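Local coordinates for protein amidohydrolase (Brucella melitensis biovar Abortus, PDB 4F0L) that is probably a metal-dependent deaminase of the amidohydrolase superfamily that holds an iron(III) ion in the active site of its barrel, at residues Lys96-Met101 with Leu453-Leu457; His278-Asp284 with Asp309-Asn313; Ser397-Leu403 with Gly419-Val423. All coordinates share one frame. Where two conformers were deposited one is given. Numbering follows the deposited sequence.

How the contacts relate
All three contacts are partly buried, but they differ in depth and chemistry. Contact 2 lies nearest the chain centre, its own centre about 18 Å away against about 23 Å for contacts 1 and 3, and it alone borders the iron site, joining loops with two direct hydrogen bonds and a shared water. Contact 1 is mainly apolar packing with no hydrogen bond across it. Contact 3 pairs two strand ends through one backbone hydrogen bond and adds waters around two arginines. Both arginines reach the second subunit, where Arg402 meets Glu446 on that subunit's copy of the helix supplying one side of contact 1. The contacts do not touch; their nearest atoms are about 16 to 23 Å apart.

Contact 1: residues Lys96-Met101 with Leu453-Leu457; sequences KFALTM and LGELL
Two helix ends meet nearly at right angles: the axes of 96-100 and 453-457 approach to 10.8 Å with their directions 102° apart, and Phe97 and Leu456 are the nearest CA pair, 6.9 Å. Leu456 (chi1 m, chi2 t) is the bump. It points toward the other segment and enters a hollow walled by Phe97, Thr100 and Met101, the last following the helix with a t, t, m side chain: Leu456 CD1 lies 3.9 Å from Phe97 CE2 and 3.6 Å from Met101 CE, Leu456 CD2 3.6 Å from Thr100 OG1. Thr100 OG1 (chi1 p) donates to Lys96 O at 2.7 Å. The Phe97 ring (chi1 m) reaches Leu453 CD1 with its edge (CE2, 3.9 Å), while Phe97 CZ meets Leu457 CD2 at 3.9 Å. Lys96, all t, lies along the exposed side, CE 3.5 Å from Leu456 O. With 315 Å² buried and no hydrogen bond across, the packing is mainly apolar. It lays C-terminal helix 442-457 against helix 88-100, with Gln105 and Ala106 of helix 103-119 adjoining Leu456 and Met101 respectively.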
loop_
_atom_site.group_PDB
_atom_site.type_symbol
_atom_site.label_atom_id
_atom_site.label_comp_id
_atom_site.label_asym_id
_atom_site.label_seq_id
_atom_site.Cartn_x
_atom_site.Cartn_y
_atom_site.Cartn_z
ATOM N N LYS B 96 -9.702 -9.547 23.069
ATOM C CA LYS B 96 -11.156 -9.725 22.951
ATOM C C LYS B 96 -11.495 -10.868 21.983
ATOM O O LYS B 96 -12.274 -11.755 22.337
ATOM C CB LYS B 96 -11.859 -8.452 22.508
ATOM C CG LYS B 96 -13.346 -8.654 22.220
ATOM C CD LYS B 96 -14.114 -7.343 22.160
ATOM C CE LYS B 96 -15.446 -7.515 21.432
ATOM N NZ LYS B 96 -16.375 -6.365 21.635
ATOM N N PHE B 97 -10.883 -10.867 20.790
ATOM C CA PHE B 97 -11.056 -11.974 19.833
ATOM C C PHE B 97 -10.465 -13.297 20.358
ATOM O O PHE B 97 -11.134 -14.324 20.323
ATOM C CB PHE B 97 -10.442 -11.654 18.456
ATOM C CG PHE B 97 -11.325 -10.810 17.583
ATOM C CD1 PHE B 97 -11.535 -9.468 17.888
ATOM C CD2 PHE B 97 -11.981 -11.362 16.481
ATOM C CE1 PHE B 97 -12.363 -8.681 17.094
ATOM C CE2 PHE B 97 -12.808 -10.587 15.691
ATOM C CZ PHE B 97 -12.996 -9.245 15.995
ATOM N N ALA B 98 -9.204 -13.259 20.791
ATOM C CA ALA B 98 -8.479 -14.469 21.196
ATOM C C ALA B 98 -9.213 -15.201 22.335
ATOM O O ALA B 98 -9.305 -16.415 22.314
ATOM C CB ALA B 98 -7.026 -14.146 21.588
ATOM N N LEU B 99 -9.792 -14.455 23.276
ATOM C CA LEU B 99 -10.351 -15.065 24.481
ATOM C C LEU B 99 -11.795 -15.530 24.312
ATOM O O LEU B 99 -12.261 -16.279 25.149
ATOM C CB LEU B 99 -10.224 -14.133 25.697
ATOM C CG LEU B 99 -8.792 -13.853 26.184
ATOM C CD1 LEU B 99 -8.775 -12.781 27.263
ATOM C CD2 LEU B 99 -8.117 -15.128 26.686
ATOM N N THR B 100 -12.485 -15.131 23.238
ATOM C CA THR B 100 -13.901 -15.503 23.055
ATOM C C THR B 100 -14.187 -16.363 21.825
ATOM O O THR B 100 -15.262 -16.951 21.718
ATOM C CB THR B 100 -14.813 -14.265 22.960
ATOM O OG1 THR B 100 -14.370 -13.431 21.874
ATOM C CG2 THR B 100 -14.810 -13.501 24.270
ATOM N N MET B 101 -13.236 -16.471 20.902
ATOM C CA MET B 101 -13.519 -17.176 19.663
ATOM C C MET B 101 -13.773 -18.681 19.898
ATOM O O MET B 101 -13.008 -19.338 20.580
ATOM C CB MET B 101 -12.405 -16.977 18.652
ATOM C CG MET B 101 -12.846 -17.309 17.227
ATOM S SD MET B 101 -11.686 -16.841 15.949
ATOM C CE MET B 101 -11.917 -15.074 16.065
ATOM N N LEU B 453 -18.337 -12.756 12.738
ATOM C CA LEU B 453 -17.952 -11.408 13.152
ATOM C C LEU B 453 -19.035 -10.762 14.033
ATOM O O LEU B 453 -18.737 -10.209 15.109
ATOM C CB LEU B 453 -17.645 -10.556 11.898
ATOM C CG LEU B 453 -16.674 -9.381 12.076
ATOM C CD1 LEU B 453 -15.443 -9.795 12.883
ATOM C CD2 LEU B 453 -16.258 -8.809 10.717
ATOM N N GLY B 454 -20.284 -10.834 13.570
ATOM C CA GLY B 454 -21.409 -10.345 14.323
ATOM C C GLY B 454 -21.448 -10.932 15.717
ATOM O O GLY B 454 -21.672 -10.207 16.681
ATOM N N GLU B 455 -21.221 -12.242 15.831
ATOM C CA GLU B 455 -21.214 -12.898 17.134
ATOM C C GLU B 455 -20.083 -12.344 18.009
ATOM O O GLU B 455 -20.282 -12.033 19.180
ATOM C CB GLU B 455 -21.096 -14.414 16.991
ATOM C CG GLU B 455 -22.335 -15.082 16.389
ATOM C CD GLU B 455 -22.058 -16.444 15.778
ATOM O OE1 GLU B 455 -20.893 -16.902 15.791
ATOM O OE2 GLU B 455 -23.006 -17.069 15.273
ATOM N N LEU B 456 -18.903 -12.201 17.427
ATOM C CA LEU B 456 -17.721 -11.768 18.180
ATOM C C LEU B 456 -17.781 -10.307 18.638
ATOM O O LEU B 456 -17.280 -9.981 19.720
ATOM C CB LEU B 456 -16.476 -12.006 17.351
ATOM C CG LEU B 456 -16.084 -13.476 17.174
ATOM C CD1 LEU B 456 -15.199 -13.661 15.963
ATOM C CD2 LEU B 456 -15.362 -13.946 18.415
ATOM N N LEU B 457 -18.409 -9.450 17.826
ATOM C CA LEU B 457 -18.495 -8.012 18.095
ATOM C C LEU B 457 -19.777 -7.573 18.824
ATOM O O LEU B 457 -19.927 -6.389 19.130
ATOM C CB LEU B 457 -18.416 -7.229 16.788
ATOM C CG LEU B 457 -17.099 -7.386 16.037
ATOM C CD1 LEU B 457 -17.210 -6.734 14.680
ATOM C CD2 LEU B 457 -15.911 -6.818 16.802
#

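Contact 2: residues His278-Asp284 with Asp309-Asn313; sequences HATHMSD and DGTFN
Neither segment forms a regular helix or strand across this contact; Thr280 and Phe312 are the closest pair, CA to CA 4.7 Å. His278 follows strand 274-276 with positive phi (74/-74). The nearest atom of the His278 side chain is about 4 Å from the bound Fe (III) ion, and ND1 is hydrogen-bonded to Glu304 OE2. His278 O sits 3.5 Å from Phe312 CD1. Ala279, also at positive phi (48/42), brings CB to 4.0 Å from Phe312 CE1. A water accepts from Asn313 N (2.8 Å) and lies 2.9 Å from Ala279 O, with a weak bond to Thr280 O (3.0 Å). Thr280 CG2 packs 3.4 Å from Gly310 C; at 145/-172 a CB on Gly310 would jam against the preceding carbonyl O, and would separately sit 2.8 Å from His281 CE1. His281 (chi1 m) swings back so that NE2 donates to Asp309 O at 2.9 Å. Met282 CE meets Phe312 CE1 at 3.8 Å, and Met282 O accepts from Asn313 ND2 at 2.6 Å. Ser283 then caps helix 284-293. Segment 309-313 links helices 301-306 and 314-319, beyond neighbouring parallel strand 296-299 of the TIM-type barrel. Both direct bonds run from side chain to backbone carbonyl, tying segments without mutual backbone hydrogen bonds beside the metal site.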
loop_
_atom_site.group_PDB
_atom_site.type_symbol
_atom_site.label_atom_id
_atom_site.label_comp_id
_atom_site.label_asym_id
_atom_site.label_seq_id
_atom_site.Cartn_x
_atom_site.Cartn_y
_atom_site.Cartn_z
ATOM N N HIS B 278 10.098 -11.858 11.555
ATOM C CA HIS B 278 10.531 -10.461 11.752
ATOM C C HIS B 278 12.020 -10.269 11.680
ATOM O O HIS B 278 12.532 -9.723 10.668
ATOM C CB HIS B 278 9.915 -9.815 13.011
ATOM C CG HIS B 278 8.421 -9.981 13.090
ATOM N ND1 HIS B 278 7.600 -9.532 12.124
ATOM C CD2 HIS B 278 7.614 -10.610 14.044
ATOM C CE1 HIS B 278 6.325 -9.837 12.441
ATOM N NE2 HIS B 278 6.337 -10.519 13.613
ATOM N N ALA B 279 12.744 -10.695 12.725
ATOM C CA ALA B 279 14.188 -10.495 12.787
ATOM C C ALA B 279 14.487 -9.035 12.441
ATOM O O ALA B 279 15.452 -8.749 11.742
ATOM C CB ALA B 279 14.909 -11.414 11.811
ATOM N N THR B 280 13.664 -8.120 12.972
ATOM C CA THR B 280 13.671 -6.723 12.546
ATOM C C THR B 280 14.854 -5.926 13.100
ATOM O O THR B 280 15.378 -5.055 12.395
ATOM C CB THR B 280 12.375 -6.031 12.962
ATOM O OG1 THR B 280 11.275 -6.849 12.527
ATOM C CG2 THR B 280 12.288 -4.584 12.397
ATOM N N HIS B 281 15.272 -6.220 14.322
ATOM C CA HIS B 281 16.351 -5.489 14.949
ATOM C C HIS B 281 17.532 -6.407 15.097
ATOM O O HIS B 281 17.660 -7.155 16.082
ATOM C CB HIS B 281 15.904 -4.888 16.294
ATOM C CG HIS B 281 14.681 -4.013 16.174
ATOM N ND1 HIS B 281 14.750 -2.703 15.855
ATOM C CD2 HIS B 281 13.335 -4.323 16.262
ATOM C CE1 HIS B 281 13.506 -2.193 15.755
ATOM N NE2 HIS B 281 12.637 -3.180 16.004
ATOM N N MET B 282 18.427 -6.346 14.117
ATOM C CA MET B 282 19.675 -7.107 14.164
ATOM C C MET B 282 20.881 -6.211 13.921
ATOM O O MET B 282 20.810 -5.246 13.143
ATOM C CB MET B 282 19.674 -8.174 13.089
ATOM C CG MET B 282 18.732 -9.319 13.342
ATOM S SD MET B 282 18.940 -10.683 12.164
ATOM C CE MET B 282 18.571 -9.847 10.616
ATOM N N SER B 283 21.986 -6.530 14.592
ATOM C CA SER B 283 23.282 -5.925 14.261
ATOM C C SER B 283 23.745 -6.473 12.927
ATOM O O SER B 283 23.137 -7.406 12.392
ATOM C CB SER B 283 24.331 -6.227 15.331
ATOM O OG SER B 283 24.590 -7.620 15.356
ATOM N N ASP B 284 24.813 -5.884 12.392
ATOM C CA ASP B 284 25.347 -6.317 11.110
ATOM C C ASP B 284 25.896 -7.739 11.251
ATOM O O ASP B 284 25.683 -8.556 10.355
ATOM C CB ASP B 284 26.390 -5.316 10.551
ATOM C CG ASP B 284 25.740 -4.020 10.003
ATOM O OD1 ASP B 284 24.487 -3.940 9.870
ATOM O OD2 ASP B 284 26.485 -3.062 9.694
ATOM N N ASP B 309 6.985 -1.571 14.134
ATOM C CA ASP B 309 8.065 -2.421 14.649
ATOM C C ASP B 309 9.443 -1.864 14.297
ATOM O O ASP B 309 10.292 -1.751 15.156
ATOM C CB ASP B 309 7.995 -3.845 14.118
ATOM C CG ASP B 309 6.847 -4.654 14.688
ATOM O OD1 ASP B 309 6.460 -4.438 15.847
ATOM O OD2 ASP B 309 6.350 -5.549 13.956
ATOM N N GLY B 310 9.648 -1.543 13.016
ATOM C CA GLY B 310 10.946 -1.117 12.538
ATOM C C GLY B 310 11.186 -1.611 11.139
ATOM O O GLY B 310 10.310 -2.217 10.508
ATOM N N THR B 311 12.415 -1.404 10.678
ATOM C CA THR B 311 12.789 -1.668 9.286
ATOM C C THR B 311 13.870 -2.758 9.237
ATOM O O THR B 311 14.896 -2.662 9.934
ATOM C CB THR B 311 13.314 -0.382 8.653
ATOM O OG1 THR B 311 12.319 0.622 8.775
ATOM C CG2 THR B 311 13.644 -0.607 7.180
ATOM N N PHE B 312 13.639 -3.791 8.439
ATOM C CA PHE B 312 14.579 -4.936 8.322
ATOM C C PHE B 312 15.893 -4.543 7.618
ATOM O O PHE B 312 15.897 -3.695 6.706
ATOM C CB PHE B 312 13.888 -6.063 7.527
ATOM C CG PHE B 312 14.669 -7.329 7.427
ATOM C CD1 PHE B 312 14.833 -8.156 8.532
ATOM C CD2 PHE B 312 15.197 -7.736 6.200
ATOM C CE1 PHE B 312 15.540 -9.343 8.423
ATOM C CE2 PHE B 312 15.904 -8.932 6.080
ATOM C CZ PHE B 312 16.095 -9.726 7.201
ATOM N N ASN B 313 16.976 -5.240 7.993
ATOM C CA ASN B 313 18.309 -5.019 7.410
ATOM C C ASN B 313 18.431 -5.755 6.086
ATOM O O ASN B 313 19.263 -6.660 5.929
ATOM C CB ASN B 313 19.420 -5.524 8.335
ATOM C CG ASN B 313 19.533 -4.713 9.587
ATOM O OD1 ASN B 313 18.950 -3.645 9.678
ATOM N ND2 ASN B 313 20.275 -5.224 10.573
HETATM O O HOH W 1 17.018 -6.671 10.425
#

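Contact 3: residues Ser397-Leu403 with Gly419-Val423; sequences SLDVERL and GRAHV
Gly419, just past helix 408-417, takes positive phi (67/25); its O accepts from a water 3.2 Å away that in turn accepts from Arg402 NH1 at 2.6 Å. Arg420 NE and Arg402 NH1, like charges, lie 3.6 Å apart, each also bonded to water (Arg420 chi1 and chi2 m). Glu446 of the second subunit forms a salt bridge with Arg402; Tyr71 of that subunit makes a cation-pi contact with Arg420, and its O is hydrogen-bonded to Arg420 NH2. Another water joins Arg420 O (2.7 Å), Arg402 N (2.8 Å) and Asp399 O (2.9 Å). In 397-403, Val400-Leu403 forms a type I beta turn (Leu403 N to Val400 O 2.8 Å), with Asp399 OD1 taking Glu401 N at 2.9 Å in an Asx turn. Strand 395-399, helix 408-417 and strand 422-428 follow in order, the two strands antiparallel neighbours in one sheet. Ala421 CB packs 4.0 Å from Leu403 CD1 and 3.2 Å from Asp399 O. His422 O accepts from Asp399 N at 2.7 Å. Val423 forms a non-hydrogen-bonded pair with Leu398, CA-CA 4.7 Å, Val423 CG2 4.4 Å from Leu398 CD2.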
loop_
_atom_site.group_PDB
_atom_site.type_symbol
_atom_site.label_atom_id
_atom_site.label_comp_id
_atom_site.label_asym_id
_atom_site.label_seq_id
_atom_site.Cartn_x
_atom_site.Cartn_y
_atom_site.Cartn_z
ATOM N N SER B 397 -1.985 -16.817 -12.680
ATOM C CA SER B 397 -1.942 -16.001 -13.890
ATOM C C SER B 397 -2.322 -14.561 -13.544
ATOM O O SER B 397 -3.123 -14.317 -12.639
ATOM C CB SER B 397 -2.815 -16.547 -14.991
ATOM O OG SER B 397 -4.195 -16.378 -14.696
ATOM N N LEU B 398 -1.695 -13.618 -14.242
ATOM C CA LEU B 398 -1.896 -12.232 -13.978
ATOM C C LEU B 398 -2.743 -11.606 -15.077
ATOM O O LEU B 398 -2.523 -11.882 -16.257
ATOM C CB LEU B 398 -0.551 -11.506 -13.855
ATOM C CG LEU B 398 0.333 -11.952 -12.682
ATOM C CD1 LEU B 398 1.701 -11.312 -12.799
ATOM C CD2 LEU B 398 -0.267 -11.628 -11.299
ATOM N N ASP B 399 -3.670 -10.729 -14.686
ATOM C CA ASP B 399 -4.436 -9.935 -15.646
ATOM C C ASP B 399 -3.523 -8.810 -16.127
ATOM O O ASP B 399 -3.163 -7.922 -15.343
ATOM C CB ASP B 399 -5.699 -9.383 -14.977
ATOM C CG ASP B 399 -6.543 -8.512 -15.909
ATOM O OD1 ASP B 399 -6.025 -7.873 -16.813
ATOM O OD2 ASP B 399 -7.761 -8.507 -15.754
ATOM N N VAL B 400 -3.161 -8.859 -17.410
ATOM C CA VAL B 400 -2.281 -7.867 -18.036
ATOM C C VAL B 400 -3.011 -7.046 -19.103
ATOM O O VAL B 400 -2.399 -6.519 -20.037
ATOM C CB VAL B 400 -1.022 -8.530 -18.644
ATOM C CG1 VAL B 400 -0.129 -9.058 -17.528
ATOM C CG2 VAL B 400 -1.404 -9.587 -19.679
ATOM N N GLU B 401 -4.309 -6.893 -18.908
ATOM C CA GLU B 401 -5.145 -6.098 -19.789
ATOM C C GLU B 401 -4.601 -4.668 -19.931
ATOM O O GLU B 401 -4.593 -4.113 -21.026
ATOM C CB GLU B 401 -6.569 -6.129 -19.230
ATOM C CG GLU B 401 -7.669 -5.550 -20.098
ATOM C CD GLU B 401 -9.048 -5.951 -19.574
ATOM O OE1 GLU B 401 -9.684 -5.102 -18.908
ATOM O OE2 GLU B 401 -9.460 -7.122 -19.771
ATOM N N ARG B 402 -4.086 -4.103 -18.840
ATOM C CA ARG B 402 -3.480 -2.770 -18.894
ATOM C C ARG B 402 -1.971 -2.763 -19.210
ATOM O O ARG B 402 -1.347 -1.674 -19.221
ATOM C CB ARG B 402 -3.707 -2.009 -17.580
ATOM C CG ARG B 402 -5.179 -1.870 -17.149
ATOM C CD ARG B 402 -5.363 -0.685 -16.208
ATOM N NE ARG B 402 -5.011 0.577 -16.853
ATOM C CZ ARG B 402 -4.724 1.719 -16.233
ATOM N NH1 ARG B 402 -4.697 1.801 -14.890
ATOM N NH2 ARG B 402 -4.437 2.802 -16.963
ATOM N N LEU B 403 -1.381 -3.940 -19.438
ATOM C CA LEU B 403 0.035 -4.045 -19.785
ATOM C C LEU B 403 0.207 -4.954 -20.998
ATOM O O LEU B 403 0.941 -5.951 -20.903
ATOM C CB LEU B 403 0.809 -4.632 -18.588
ATOM C CG LEU B 403 0.895 -3.804 -17.308
ATOM C CD1 LEU B 403 1.284 -4.636 -16.117
ATOM C CD2 LEU B 403 1.905 -2.698 -17.500
ATOM N N GLY B 419 0.065 -0.797 -9.602
ATOM C CA GLY B 419 -1.337 -1.245 -9.579
ATOM C C GLY B 419 -1.888 -1.532 -10.976
ATOM O O GLY B 419 -3.105 -1.487 -11.199
ATOM N N ARG B 420 -1.000 -1.842 -11.923
ATOM C CA ARG B 420 -1.386 -1.988 -13.332
ATOM C C ARG B 420 -1.675 -3.453 -13.777
ATOM O O ARG B 420 -1.970 -3.694 -14.941
ATOM C CB ARG B 420 -0.272 -1.387 -14.211
ATOM C CG ARG B 420 -0.185 0.146 -14.178
ATOM C CD ARG B 420 -1.303 0.890 -14.884
ATOM N NE ARG B 420 -1.150 2.334 -14.648
ATOM C CZ ARG B 420 -0.428 3.170 -15.392
ATOM N NH1 ARG B 420 0.148 2.748 -16.503
ATOM N NH2 ARG B 420 -0.329 4.452 -15.053
ATOM N N ALA B 421 -1.527 -4.417 -12.869
ATOM C CA ALA B 421 -1.981 -5.791 -13.074
ATOM C C ALA B 421 -2.568 -6.269 -11.781
ATOM O O ALA B 421 -2.297 -5.665 -10.740
ATOM C CB ALA B 421 -0.839 -6.708 -13.484
ATOM N N HIS B 422 -3.306 -7.386 -11.872
ATOM C CA HIS B 422 -3.942 -8.055 -10.764
ATOM C C HIS B 422 -3.947 -9.567 -10.979
ATOM O O HIS B 422 -3.806 -10.060 -12.091
ATOM C CB HIS B 422 -5.374 -7.541 -10.594
ATOM C CG HIS B 422 -5.464 -6.040 -10.479
ATOM N ND1 HIS B 422 -5.637 -5.227 -11.554
ATOM C CD2 HIS B 422 -5.351 -5.200 -9.361
ATOM C CE1 HIS B 422 -5.640 -3.938 -11.143
ATOM N NE2 HIS B 422 -5.461 -3.928 -9.795
ATOM N N VAL B 423 -4.126 -10.313 -9.900
ATOM C CA VAL B 423 -4.288 -11.797 -9.962
ATOM C C VAL B 423 -5.549 -12.193 -10.753
ATOM O O VAL B 423 -6.634 -11.633 -10.543
ATOM C CB VAL B 423 -4.325 -12.382 -8.542
ATOM C CG1 VAL B 423 -4.765 -13.856 -8.539
ATOM C CG2 VAL B 423 -2.979 -12.201 -7.868
HETATM O O HOH W 2 -3.670 -5.254 -16.273
HETATM O O HOH W 3 -0.077 0.413 -18.055
HETATM O O HOH W 4 -2.918 3.066 -12.338
HETATM O O HOH W 5 -5.272 0.126 -12.997
#